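Local coordinates for uncharacterized protein (Bacteroides vulgatus, PDB 4Q88) that probably acts as a glycoside hydrolase of family 88, though its substrate is not known, at residues T309-L312 with K317-Y320. Sequence-based numbering, arbitrary orientation.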
loop_
_atom_site.group_PDB
_atom_site.type_symbol
_atom_site.label_atom_id
_atom_site.label_comp_id
_atom_site.label_asym_id
_atom_site.label_seq_id
_atom_site.Cartn_x
_atom_site.Cartn_y
_atom_site.Cartn_z
ATOM N N THR A 309 -6.008 14.823 -13.479
ATOM C CA THR A 309 -5.627 15.948 -14.358
ATOM C C THR A 309 -4.127 16.072 -14.557
ATOM O O THR A 309 -3.666 16.458 -15.641
ATOM C CB THR A 309 -6.105 17.308 -13.794
ATOM O OG1 THR A 309 -7.503 17.261 -13.531
ATOM C CG2 THR A 309 -5.822 18.442 -14.771
ATOM N N THR A 310 -3.358 15.785 -13.509
ATOM C CA THR A 310 -1.917 15.974 -13.541
ATOM C C THR A 310 -1.117 14.673 -13.584
ATOM O O THR A 310 -0.200 14.530 -14.388
ATOM C CB THR A 310 -1.478 16.867 -12.368
ATOM O OG1 THR A 310 -2.123 18.141 -12.480
ATOM C CG2 THR A 310 0.013 17.058 -12.332
ATOM N N ALA A 311 -1.419 13.709 -12.701
ATOM C CA ALA A 311 -0.632 12.478 -12.699
ATOM C C ALA A 311 -0.919 11.629 -13.931
ATOM O O ALA A 311 0.005 11.121 -14.580
ATOM C CB ALA A 311 -0.905 11.690 -11.429
ATOM N N LEU A 312 -2.202 11.440 -14.224
ATOM C CA LEU A 312 -2.619 10.678 -15.395
ATOM C C LEU A 312 -2.209 11.387 -16.678
ATOM O O LEU A 312 -2.523 12.562 -16.848
ATOM C CB LEU A 312 -4.134 10.533 -15.396
ATOM C CG LEU A 312 -4.791 9.766 -16.542
ATOM C CD1 LEU A 312 -4.298 8.341 -16.570
ATOM C CD2 LEU A 312 -6.295 9.804 -16.423
ATOM N N LYS A 317 -0.194 6.352 -18.875
ATOM C CA LYS A 317 0.962 6.375 -17.993
ATOM C C LYS A 317 0.596 7.250 -16.782
ATOM O O LYS A 317 -0.215 8.172 -16.912
ATOM C CB LYS A 317 2.149 6.959 -18.772
ATOM C CG LYS A 317 3.397 7.274 -17.981
ATOM C CD LYS A 317 4.612 7.512 -18.886
ATOM C CE LYS A 317 5.776 7.989 -18.038
ATOM N NZ LYS A 317 7.038 8.319 -18.763
ATOM N N ILE A 318 1.203 6.960 -15.618
ATOM C CA ILE A 318 0.983 7.719 -14.397
ATOM C C ILE A 318 2.352 8.335 -14.019
ATOM O O ILE A 318 3.327 7.607 -13.798
ATOM C CB ILE A 318 0.535 6.827 -13.237
ATOM C CG1 ILE A 318 -0.734 6.051 -13.621
ATOM C CG2 ILE A 318 0.240 7.667 -11.999
ATOM C CD1 ILE A 318 -1.897 6.940 -14.057
ATOM N N GLY A 319 2.395 9.646 -13.959
ATOM C CA GLY A 319 3.657 10.367 -13.750
ATOM C C GLY A 319 3.821 10.916 -12.325
ATOM O O GLY A 319 2.965 10.719 -11.452
ATOM N N TYR A 320 4.944 11.603 -12.124
ATOM C CA TYR A 320 5.296 12.201 -10.838
ATOM C C TYR A 320 5.390 11.185 -9.695
ATOM O O TYR A 320 5.205 11.548 -8.548
ATOM C CB TYR A 320 4.357 13.346 -10.426
ATOM C CG TYR A 320 4.274 14.507 -11.381
ATOM C CD1 TYR A 320 5.167 15.567 -11.298
ATOM C CD2 TYR A 320 3.326 14.537 -12.399
ATOM C CE1 TYR A 320 5.084 16.650 -12.180
ATOM C CE2 TYR A 320 3.232 15.609 -13.282
ATOM C CZ TYR A 320 4.110 16.666 -13.170
ATOM O OH TYR A 320 3.972 17.723 -14.079
#
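Ala311 and Gly319 join where helix 293-311 ends and the chain turns back past its end, an example of a helix terminus whose last carbonyl is met by the following loop. The nearly straight hydrogen bond from Gly319 N to Ala311 O measures 2.9 Å, with the donor tilted 30° from the carbonyl plane. The same oxygen receives a longer, weaker CA-H...O contact from Ile318 CA at 3.5 Å, which supplements that main link. Beside them Leu312, the first residue to leave helical geometry, forms a single beta bridge with Ile318.

Apolar contacts extend this junction in two directions. Although the CB of Leu312 points away from the loop, a chi1 of 180° brings the end of the side chain round to Ile318, where CD1 meets CD1 at 3.7 Å and the two side chains cross at a slant. On the Tyr320 side, Thr310 CG2 lies 3.7 Å from Tyr320 CE2, obliquely placed against the ring, while Ala311 CA approaches the ring edge.

Helix 13-30 borders the Leu312 end through Ile19 and Val23. Thr272, at the start of helix 272-287, touches Ala311, Ile318 and Tyr320 and hydrogen-bonds Gly319 O through OG1, tying the returning loop to a second helix, consistent with the alpha/alpha-barrel fold of the family.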